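Local coordinates for protein TRAP dicarboxylate transporter, DctP subunit (Ochrobactrum anthropi, PDB 4P47) that probably binds a small organic solute, likely a carboxylate, in the bacterial periplasm and hands it to a TRAP-type membrane transporter, at residues F151-N156 and L232-Y237; K171-Q176 and Q211-A216; E165-L170 and L187-V192; R158-K163 and Q227-L232. All coordinates share one frame; numbering follows the deposited sequence.

Contact 1 (F151-N156 and L232-Y237); sequences FRNLTN and LTRHQY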
# COMPACT_ATOMS: atom_id res chain seq x y z
N PHE A 151 -1.27 -4.37 4.38
CA PHE A 151 -2.33 -3.82 5.20
C PHE A 151 -1.80 -2.89 6.29
O PHE A 151 -0.72 -3.08 6.84
CB PHE A 151 -3.16 -4.95 5.84
CG PHE A 151 -4.01 -5.69 4.85
CD1 PHE A 151 -5.18 -5.14 4.37
CD2 PHE A 151 -3.59 -6.92 4.36
CE1 PHE A 151 -5.92 -5.82 3.42
CE2 PHE A 151 -4.34 -7.59 3.43
CZ PHE A 151 -5.49 -7.03 2.96
N ARG A 152 -2.62 -1.90 6.61
CA ARG A 152 -2.41 -1.07 7.78
C ARG A 152 -3.27 -1.58 8.92
O ARG A 152 -4.48 -1.74 8.75
CB ARG A 152 -2.74 0.39 7.46
CG ARG A 152 -2.01 0.90 6.24
CD ARG A 152 -2.19 2.38 6.04
NE ARG A 152 -1.52 3.17 7.06
CZ ARG A 152 -0.25 3.53 7.05
NH1 ARG A 152 0.55 3.17 6.07
NH2 ARG A 152 0.21 4.27 8.04
N ASN A 153 -2.62 -1.85 10.05
CA ASN A 153 -3.24 -2.36 11.26
C ASN A 153 -3.02 -1.38 12.43
O ASN A 153 -2.47 -0.29 12.24
CB ASN A 153 -2.68 -3.75 11.54
CG ASN A 153 -3.08 -4.76 10.47
OD1 ASN A 153 -4.24 -4.80 10.04
ND2 ASN A 153 -2.13 -5.57 10.03
N LEU A 154 -3.45 -1.75 13.62
CA LEU A 154 -3.55 -0.81 14.74
C LEU A 154 -2.94 -1.39 16.01
O LEU A 154 -3.37 -2.44 16.47
CB LEU A 154 -5.03 -0.52 14.99
CG LEU A 154 -5.34 0.42 16.15
CD1 LEU A 154 -4.81 1.81 15.91
CD2 LEU A 154 -6.84 0.47 16.38
N THR A 155 -1.97 -0.68 16.58
CA THR A 155 -1.46 -1.05 17.90
C THR A 155 -1.88 -0.01 18.91
O THR A 155 -2.14 1.13 18.58
CB THR A 155 0.08 -1.19 17.94
OG1 THR A 155 0.73 0.08 17.73
CG2 THR A 155 0.59 -2.18 16.91
N ASN A 156 -1.98 -0.42 20.17
CA ASN A 156 -2.11 0.51 21.27
C ASN A 156 -1.59 -0.14 22.56
O ASN A 156 -1.24 -1.32 22.59
CB ASN A 156 -3.54 1.05 21.39
CG ASN A 156 -4.45 0.16 22.20
OD1 ASN A 156 -4.74 0.46 23.36
ND2 ASN A 156 -4.90 -0.91 21.60
N LEU A 232 -5.51 -6.71 13.95
CA LEU A 232 -5.43 -6.77 12.51
C LEU A 232 -6.68 -6.11 11.93
O LEU A 232 -7.57 -6.76 11.37
CB LEU A 232 -5.27 -8.22 12.05
CG LEU A 232 -4.06 -8.96 12.63
CD1 LEU A 232 -3.90 -10.34 11.98
CD2 LEU A 232 -2.77 -8.15 12.49
N THR A 233 -6.77 -4.80 12.10
CA THR A 233 -7.94 -4.04 11.64
C THR A 233 -8.05 -4.04 10.13
O THR A 233 -9.14 -3.93 9.59
CB THR A 233 -7.84 -2.59 12.10
OG1 THR A 233 -6.51 -2.15 11.88
CG2 THR A 233 -8.19 -2.42 13.57
N ARG A 234 -6.92 -4.14 9.44
CA ARG A 234 -6.88 -4.02 7.99
C ARG A 234 -7.72 -2.82 7.53
O ARG A 234 -8.44 -2.86 6.54
CB ARG A 234 -7.29 -5.33 7.30
CG ARG A 234 -6.37 -6.48 7.63
CD ARG A 234 -6.59 -7.68 6.73
NE ARG A 234 -5.70 -8.78 7.10
CZ ARG A 234 -6.01 -9.74 7.95
NH1 ARG A 234 -7.20 -9.78 8.53
NH2 ARG A 234 -5.12 -10.69 8.22
N HIS A 235 -7.61 -1.71 8.25
CA HIS A 235 -8.49 -0.58 8.01
C HIS A 235 -8.19 0.09 6.68
O HIS A 235 -9.07 0.75 6.14
CB HIS A 235 -8.46 0.44 9.17
CG HIS A 235 -7.09 0.92 9.51
ND1 HIS A 235 -6.32 0.30 10.46
CD2 HIS A 235 -6.35 1.95 9.03
CE1 HIS A 235 -5.15 0.92 10.55
NE2 HIS A 235 -5.14 1.93 9.70
N GLN A 236 -6.96 -0.03 6.20
CA GLN A 236 -6.61 0.36 4.85
C GLN A 236 -5.63 -0.67 4.31
O GLN A 236 -5.05 -1.45 5.06
CB GLN A 236 -5.94 1.72 4.84
CG GLN A 236 -6.87 2.86 5.18
CD GLN A 236 -6.08 4.10 5.47
OE1 GLN A 236 -5.37 4.18 6.49
NE2 GLN A 236 -6.16 5.06 4.58
N TYR A 237 -5.47 -0.67 2.99
CA TYR A 237 -4.52 -1.52 2.30
C TYR A 237 -3.70 -0.62 1.42
O TYR A 237 -4.26 0.19 0.70
CB TYR A 237 -5.22 -2.55 1.43
CG TYR A 237 -4.24 -3.42 0.65
CD1 TYR A 237 -3.55 -4.46 1.26
CD2 TYR A 237 -4.01 -3.20 -0.70
CE1 TYR A 237 -2.66 -5.25 0.53
CE2 TYR A 237 -3.14 -3.99 -1.43
CZ TYR A 237 -2.48 -5.01 -0.80
OH TYR A 237 -1.62 -5.80 -1.55
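Phe151 lies between two side chains of the facing strand. Over one face of its ring comes the aliphatic stem of Arg234, in one of its two conformers, with CD 3.6 Å from the ring centroid and almost on the normal, a CH-pi contact; the guanidinium beyond turns its edge to the ring, at most a weak cation-pi attraction. Over the opposite face comes the edge of Tyr237, planes 60° apart and centroids 4.7 Å apart, an edge-to-face pair. An alanine in place of Phe151 would probably open a gap and set the Arg234 stem free to turn. These antiparallel strands, 141-156 and 229-245, belong to the central sheet of the periplasmic-binding-protein fold, and their register slips at this point: Phe151 forms a non-hydrogen-bonded pair with Tyr237, yet Asn153 CA lies nearest that of Thr233. Arg152 N gives a straight bond to Gln236 O (2.9 Å). In the slip, where Arg234 has a left-handed backbone (phi 45°), Asn153 OD1 takes Arg234 N at 2.8 Å, nearly along its C=O axis. The His235 ring turns one face to Arg152 O, while its ND1 hydrogen-bonds Thr233 OG1 (2.8 Å). Arg152 NE forms a salt bridge with Glu212, which also takes His235 NE2.

Contact 2 (K171-Q176 and Q211-A216); sequences KIRTLQ and QENPNA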
# COMPACT_ATOMS: atom_id res chain seq x y z
N LYS A 171 -5.77 7.90 21.57
CA LYS A 171 -4.92 8.86 20.87
C LYS A 171 -3.99 8.06 19.97
O LYS A 171 -3.03 7.45 20.44
CB LYS A 171 -4.14 9.72 21.87
CG LYS A 171 -5.06 10.58 22.73
CD LYS A 171 -4.32 11.28 23.87
CE LYS A 171 -5.21 12.28 24.59
NZ LYS A 171 -4.45 13.11 25.55
N ILE A 172 -4.32 8.04 18.69
CA ILE A 172 -3.64 7.18 17.72
C ILE A 172 -2.87 8.03 16.72
O ILE A 172 -3.45 8.89 16.06
CB ILE A 172 -4.65 6.30 16.94
CG1 ILE A 172 -5.50 5.46 17.91
CG2 ILE A 172 -3.91 5.41 15.92
CD1 ILE A 172 -4.72 4.48 18.81
N ARG A 173 -1.56 7.82 16.62
CA ARG A 173 -0.77 8.49 15.59
C ARG A 173 -1.19 7.91 14.24
O ARG A 173 -1.10 6.69 14.00
CB ARG A 173 0.73 8.26 15.81
CG ARG A 173 1.63 9.08 14.90
CD ARG A 173 1.87 8.45 13.53
NE ARG A 173 2.98 9.12 12.87
CZ ARG A 173 3.53 8.73 11.73
NH1 ARG A 173 3.09 7.63 11.12
NH2 ARG A 173 4.54 9.43 11.21
N THR A 174 -1.68 8.78 13.36
CA THR A 174 -2.14 8.39 12.03
C THR A 174 -1.46 9.21 10.95
O THR A 174 -1.02 10.33 11.19
CB THR A 174 -3.68 8.58 11.86
OG1 THR A 174 -4.02 9.98 11.78
CG2 THR A 174 -4.45 7.97 13.01
N LEU A 175 -1.44 8.68 9.74
CA LEU A 175 -1.18 9.54 8.59
C LEU A 175 -2.21 10.68 8.57
O LEU A 175 -3.34 10.57 9.08
CB LEU A 175 -1.18 8.75 7.27
CG LEU A 175 -0.13 7.64 7.20
CD1 LEU A 175 -0.17 6.99 5.83
CD2 LEU A 175 1.24 8.20 7.50
N GLN A 176 -1.79 11.80 8.00
CA GLN A 176 -2.51 13.04 8.19
C GLN A 176 -3.17 13.56 6.92
O GLN A 176 -3.67 14.68 6.90
CB GLN A 176 -1.59 14.11 8.80
CG GLN A 176 -1.17 13.79 10.23
CD GLN A 176 -2.33 13.81 11.20
OE1 GLN A 176 -2.64 12.80 11.88
NE2 GLN A 176 -2.98 14.94 11.28
N GLN A 211 -0.79 3.57 17.38
CA GLN A 211 -0.40 4.03 16.06
C GLN A 211 -0.93 3.05 15.05
O GLN A 211 -1.23 1.89 15.37
CB GLN A 211 1.14 4.22 15.95
CG GLN A 211 1.94 2.95 16.20
CD GLN A 211 2.09 2.09 14.96
OE1 GLN A 211 2.40 2.58 13.88
NE2 GLN A 211 1.90 0.79 15.12
N GLU A 212 -1.10 3.54 13.83
CA GLU A 212 -1.59 2.72 12.74
C GLU A 212 -0.55 2.67 11.62
O GLU A 212 0.00 3.69 11.21
CB GLU A 212 -2.96 3.24 12.23
CG GLU A 212 -2.95 4.65 11.63
CD GLU A 212 -2.62 4.68 10.15
OE1 GLU A 212 -2.92 3.67 9.44
OE2 GLU A 212 -2.11 5.71 9.66
N ASN A 213 -0.25 1.46 11.16
CA ASN A 213 0.84 1.23 10.21
C ASN A 213 0.83 -0.25 9.84
O ASN A 213 0.16 -1.06 10.49
CB ASN A 213 2.24 1.58 10.80
CG ASN A 213 2.69 2.99 10.45
OD1 ASN A 213 2.68 3.40 9.29
ND2 ASN A 213 3.12 3.73 11.46
N PRO A 214 1.61 -0.62 8.82
CA PRO A 214 1.82 -2.05 8.56
C PRO A 214 2.50 -2.78 9.70
O PRO A 214 3.11 -2.18 10.58
CB PRO A 214 2.68 -2.08 7.30
CG PRO A 214 2.46 -0.73 6.65
CD PRO A 214 2.32 0.21 7.83
N ASN A 215 2.37 -4.10 9.71
CA ASN A 215 2.97 -4.92 10.74
C ASN A 215 4.49 -4.80 10.81
O ASN A 215 5.05 -4.86 11.91
CB ASN A 215 2.61 -6.39 10.52
CG ASN A 215 1.15 -6.68 10.72
OD1 ASN A 215 0.43 -5.95 11.40
ND2 ASN A 215 0.68 -7.77 10.10
N ALA A 216 5.16 -4.63 9.67
CA ALA A 216 6.61 -4.66 9.64
C ALA A 216 7.17 -3.60 10.55
O ALA A 216 8.21 -3.82 11.18
CB ALA A 216 7.13 -4.47 8.23
O HOH W 1 0.59 6.35 11.19
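Glu212 grips the 171-176 segment twice, once through its side chain and once through its backbone. Its OE2 receives Leu175 N at 3.0 Å in a nearly straight bond (170°), and its own N donates to Arg173 O at 3.2 Å. The backbone bond is part of a parallel pairing of strands 171-173 and 210-213 in the sheet of the periplasmic-binding-protein fold, with Arg173 abreast of Gln211. Glu212 OE2 can come back to Leu175 because CG stands between the backbone N and the carbonyl carbon (chi1 64°) and the chain bends again at chi2. With OE1 taken by Arg152 and His235, both oxygens of this buried carboxylate are engaged and its rotation is probably fixed. A water adds a bridge between the Arg173 side chain and the backbone of Glu212, accepting from Arg173 NH1 (2.8 Å) and lying 2.7 Å from Glu212 O, to which it donates; Arg173 NE goes to Leu194 O. In TRAP binding proteins an arginine at the end of this strand commonly holds the solute's carboxylate, and Arg173 probably corresponds to it. Farther out, Thr174 crosses Glu212 at about a right angle, its CG2 3.9 Å from Glu212 CG, and Arg173 CB meets Gln211 CB on the same face of the sheet. On the flank of the pair, Ile172 CG2 rests 3.8 Å from Gln211 CA.

Contact 3 (E165-L170 and L187-V192); sequences EDIAGL and LGANAV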
# COMPACT_ATOMS: atom_id res chain seq x y z
N GLU A 165 -16.30 0.54 19.95
CA GLU A 165 -16.35 1.14 21.27
C GLU A 165 -14.96 1.09 21.93
O GLU A 165 -14.62 1.97 22.73
CB GLU A 165 -17.40 0.38 22.10
CG GLU A 165 -18.88 0.64 21.67
CD GLU A 165 -19.38 -0.15 20.44
OE1 GLU A 165 -18.67 -1.02 19.90
OE2 GLU A 165 -20.53 0.11 20.02
N ASP A 166 -14.16 0.09 21.56
CA ASP A 166 -12.80 -0.06 22.10
C ASP A 166 -11.84 1.02 21.59
O ASP A 166 -10.79 1.27 22.19
CB ASP A 166 -12.22 -1.44 21.76
CG ASP A 166 -13.04 -2.59 22.31
OD1 ASP A 166 -13.85 -2.36 23.23
OD2 ASP A 166 -12.85 -3.73 21.81
N ILE A 167 -12.18 1.63 20.47
CA ILE A 167 -11.31 2.66 19.86
C ILE A 167 -11.61 4.04 20.44
O ILE A 167 -10.76 4.93 20.42
CB ILE A 167 -11.49 2.70 18.32
CG1 ILE A 167 -11.10 1.35 17.71
CG2 ILE A 167 -10.66 3.79 17.69
CD1 ILE A 167 -11.55 1.21 16.29
N ALA A 168 -12.82 4.20 20.98
CA ALA A 168 -13.27 5.48 21.52
C ALA A 168 -12.24 6.11 22.43
O ALA A 168 -11.81 5.51 23.41
CB ALA A 168 -14.60 5.30 22.28
N GLY A 169 -11.84 7.34 22.11
CA GLY A 169 -10.97 8.13 22.95
C GLY A 169 -9.48 7.84 22.84
O GLY A 169 -8.67 8.55 23.43
N LEU A 170 -9.10 6.80 22.11
CA LEU A 170 -7.69 6.49 21.96
C LEU A 170 -6.98 7.56 21.14
O LEU A 170 -7.51 8.05 20.14
CB LEU A 170 -7.46 5.15 21.28
CG LEU A 170 -7.92 3.90 22.02
CD1 LEU A 170 -7.62 2.65 21.20
CD2 LEU A 170 -7.26 3.81 23.39
N LEU A 187 -14.15 6.76 13.89
CA LEU A 187 -14.02 5.64 14.82
C LEU A 187 -13.96 6.09 16.29
O LEU A 187 -13.87 5.24 17.19
CB LEU A 187 -12.77 4.82 14.48
CG LEU A 187 -12.79 4.07 13.14
CD1 LEU A 187 -11.40 3.53 12.81
CD2 LEU A 187 -13.83 2.96 13.17
N GLY A 188 -13.99 7.40 16.52
CA GLY A 188 -13.95 7.92 17.88
C GLY A 188 -12.57 8.19 18.46
O GLY A 188 -12.44 8.54 19.64
N ALA A 189 -11.53 8.06 17.64
CA ALA A 189 -10.15 8.26 18.09
C ALA A 189 -9.74 9.69 17.80
O ALA A 189 -10.40 10.40 17.04
CB ALA A 189 -9.19 7.30 17.37
N ASN A 190 -8.63 10.09 18.41
CA ASN A 190 -7.90 11.29 18.04
C ASN A 190 -6.84 10.87 17.03
O ASN A 190 -6.07 9.95 17.32
CB ASN A 190 -7.23 11.91 19.25
CG ASN A 190 -8.18 12.73 20.10
OD1 ASN A 190 -9.35 12.88 19.79
ND2 ASN A 190 -7.65 13.30 21.18
N ALA A 191 -6.82 11.52 15.87
CA ALA A 191 -5.90 11.20 14.78
C ALA A 191 -4.69 12.12 14.88
O ALA A 191 -4.65 13.20 14.26
CB ALA A 191 -6.60 11.36 13.45
N VAL A 192 -3.70 11.69 15.65
CA VAL A 192 -2.63 12.54 16.12
C VAL A 192 -1.50 12.67 15.09
O VAL A 192 -1.01 11.66 14.57
CB VAL A 192 -2.05 11.97 17.42
CG1 VAL A 192 -0.90 12.82 17.92
CG2 VAL A 192 -3.14 11.88 18.47
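Gly169 and Gly188 meet backbone to backbone, and this is the first of two hydrogen bonds that tie the 167-170 turn to the end of a helix and the start of the next strand. Gly169 N donates to Gly188 O at 2.8 Å and an almost straight 170°, although it approaches from above the carbonyl plane. Asn190 N then donates to Leu170 O at 2.9 Å, tilted 19° from the plane of the Leu170 carbonyl.

The backbone of Gly188 calls for glycine; the positive phi of Gly169 (82°) suits one. Gly169 is the third residue of a type II turn from Ile167 to Leu170, closed by Leu170 N to Ile167 O. Gly188 ends helix 178-186 in a Schellman motif. It also lies directly against the turn: a CB there would point at Ala168 and come within 3.4 Å of its CA, so the close approach of the two backbones depends on its having no side chain.

The apolar contacts lie beside these bonds and centre on Ile167. With CG2 anti to the backbone N, that methyl reaches Ala189 CB at 3.8 Å and Leu187 CB at 4.0 Å, and also rests against Leu187 O. Ala189 CB sits just 3.3 Å from Leu170 O, the acceptor of the second bond.

Leu187 packs on Leu304 and Val308 of helix 298-312, while Ile167 and Leu170 lean on Val161. Strand 171-173, helix 178-186 and strand 190-192 form a right-handed beta-alpha-beta crossover, and this contact pins the turn that enters it to the loop that leaves its helix.

Contact 4 (R158-K163 and Q227-L232); sequences RHPVAK and QKYLTL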
# COMPACT_ATOMS: atom_id res chain seq x y z
N ARG A 158 -3.27 0.57 25.69
CA ARG A 158 -4.33 0.68 26.71
C ARG A 158 -5.11 -0.63 26.89
O ARG A 158 -5.24 -1.13 28.02
CB ARG A 158 -5.33 1.78 26.35
CG ARG A 158 -4.79 3.18 26.21
CD ARG A 158 -4.68 3.88 27.55
NE ARG A 158 -3.64 3.28 28.36
CZ ARG A 158 -2.34 3.43 28.14
NH1 ARG A 158 -1.92 4.17 27.11
NH2 ARG A 158 -1.45 2.84 28.93
N HIS A 159 -5.65 -1.19 25.82
CA HIS A 159 -6.50 -2.38 25.92
C HIS A 159 -6.73 -2.99 24.55
O HIS A 159 -6.56 -2.31 23.54
CB HIS A 159 -7.86 -2.04 26.54
CG HIS A 159 -8.57 -0.91 25.87
ND1 HIS A 159 -8.74 0.32 26.46
CD2 HIS A 159 -9.12 -0.81 24.64
CE1 HIS A 159 -9.39 1.12 25.64
NE2 HIS A 159 -9.63 0.46 24.52
N PRO A 160 -7.13 -4.27 24.49
CA PRO A 160 -7.40 -4.84 23.17
C PRO A 160 -8.50 -4.08 22.42
O PRO A 160 -9.44 -3.56 23.03
CB PRO A 160 -7.85 -6.28 23.50
CG PRO A 160 -7.29 -6.57 24.85
CD PRO A 160 -7.23 -5.27 25.57
N VAL A 161 -8.36 -3.99 21.10
CA VAL A 161 -9.39 -3.42 20.24
C VAL A 161 -10.05 -4.51 19.41
O VAL A 161 -9.45 -5.14 18.53
CB VAL A 161 -8.79 -2.34 19.34
CG1 VAL A 161 -9.79 -1.96 18.26
CG2 VAL A 161 -8.40 -1.14 20.17
N ALA A 162 -11.33 -4.73 19.69
CA ALA A 162 -12.09 -5.75 18.97
C ALA A 162 -13.34 -5.19 18.29
O ALA A 162 -14.04 -5.91 17.55
CB ALA A 162 -12.44 -6.88 19.93
N LYS A 163 -13.64 -3.93 18.54
CA LYS A 163 -14.87 -3.31 18.07
C LYS A 163 -14.75 -1.80 18.24
O LYS A 163 -13.83 -1.31 18.89
CB LYS A 163 -16.07 -3.84 18.88
CG LYS A 163 -16.00 -3.53 20.37
CD LYS A 163 -17.19 -4.09 21.14
CE LYS A 163 -17.03 -3.86 22.63
NZ LYS A 163 -15.87 -4.62 23.16
N GLN A 227 4.14 -1.16 23.17
CA GLN A 227 2.76 -1.47 22.81
C GLN A 227 2.44 -2.91 23.15
O GLN A 227 3.10 -3.81 22.67
CB GLN A 227 2.55 -1.29 21.31
CG GLN A 227 2.83 0.11 20.77
CD GLN A 227 1.70 1.08 21.02
OE1 GLN A 227 0.84 1.26 20.16
NE2 GLN A 227 1.71 1.73 22.18
N LYS A 228 1.40 -3.13 23.94
CA LYS A 228 0.98 -4.48 24.31
C LYS A 228 -0.05 -5.13 23.39
O LYS A 228 -0.23 -6.35 23.46
CB LYS A 228 0.46 -4.50 25.74
CG LYS A 228 1.59 -4.50 26.77
CD LYS A 228 1.05 -4.37 28.20
CE LYS A 228 2.13 -4.70 29.26
NZ LYS A 228 3.31 -3.81 29.17
N TYR A 229 -0.70 -4.32 22.54
CA TYR A 229 -1.87 -4.78 21.78
C TYR A 229 -1.73 -4.48 20.29
O TYR A 229 -1.35 -3.38 19.91
CB TYR A 229 -3.15 -4.14 22.32
CG TYR A 229 -3.28 -4.35 23.81
CD1 TYR A 229 -3.56 -5.61 24.31
CD2 TYR A 229 -3.08 -3.32 24.71
CE1 TYR A 229 -3.63 -5.85 25.67
CE2 TYR A 229 -3.17 -3.54 26.07
CZ TYR A 229 -3.43 -4.81 26.54
OH TYR A 229 -3.52 -5.04 27.91
N LEU A 230 -2.08 -5.46 19.47
CA LEU A 230 -2.21 -5.31 18.02
C LEU A 230 -3.55 -5.88 17.59
O LEU A 230 -3.91 -6.99 18.00
CB LEU A 230 -1.10 -6.11 17.29
CG LEU A 230 -1.24 -6.31 15.78
CD1 LEU A 230 -1.27 -4.97 15.04
CD2 LEU A 230 -0.14 -7.16 15.19
N THR A 231 -4.29 -5.12 16.79
CA THR A 231 -5.45 -5.65 16.10
C THR A 231 -5.21 -5.60 14.62
O THR A 231 -4.75 -4.58 14.08
CB THR A 231 -6.71 -4.86 16.42
OG1 THR A 231 -6.97 -5.00 17.81
CG2 THR A 231 -7.93 -5.38 15.64
N LEU A 232 -5.51 -6.71 13.95
CA LEU A 232 -5.43 -6.77 12.51
C LEU A 232 -6.68 -6.11 11.93
O LEU A 232 -7.57 -6.76 11.37
CB LEU A 232 -5.27 -8.22 12.05
CG LEU A 232 -4.06 -8.96 12.63
CD1 LEU A 232 -3.90 -10.34 11.98
CD2 LEU A 232 -2.77 -8.15 12.49
O HOH W 2 -6.18 -3.46 29.42
O HOH W 3 -5.73 -4.78 20.10
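Tyr229 sets its ring against His159 and Pro160 by placing CG anti to the carbonyl carbon (chi1 -53°), and two residues on, Thr231 places OG1 the same way (chi1 -64°), which carries the hydroxyl to Val161. Both side chains thus rise from one side of strand 229-245, a strand flanked by 141-156 and 292-295 in the central sheet of the periplasmic-binding-protein fold, to meet the loop that leaves strand 141-156.

The ring lies under the loop backbone. Pro160 CD stands over its face, 4.0 Å from the centroid, in a CH-pi contact, and comes closest to CE1 at 3.6 Å. Toward the other side of the ring, CE2 is 3.4 Å from His159 N, and the His159-Pro160 peptide lies over the same face, His159 C toward the rim and Pro160 N over the centre. Lys228 CB approaches the opposite face. At the tip, the hydroxyl has a weak bond to a water that donates to Arg158 O. An alanine in place of Tyr229 would probably leave Pro160 and the peptide before it without their flat support and open a gap between loop and strand.

The loop has its own anchors: His159 NE2 bonds Asp166 O, and Arg158 forms a salt bridge with Asp209.

The polar link is at Thr231, whose OG1 donates to Val161 O at 2.6 Å, in the carbonyl plane and on a lone pair. A water closes a small ring beside it: it accepts from Val161 N at 2.9 Å and donates to Thr231 OG1 at 2.6 Å.

In the fold
Followed from the N terminus, the first strand involved is 141-156, whose end pairs with strand 229-245 in contact 1, the outermost loop, with contact 4 nested just inside it. The loop 158-163 then folds back onto the start of 229-245 in contact 4. Contacts 2 and 3 both lie within this second loop. They cross, since 165-170, 171-176, 187-192 and 211-216 alternate: contact 3 closes the crossover around helix 178-186, and contact 2 brings strand 210-213 beside strand 171-173. Strand 171-173 links them, its Ile172 bonding Asn190 and Val192. Glu212 joins contact 2 to contact 1, and His159 with Asp166 joins contact 4 to contact 3.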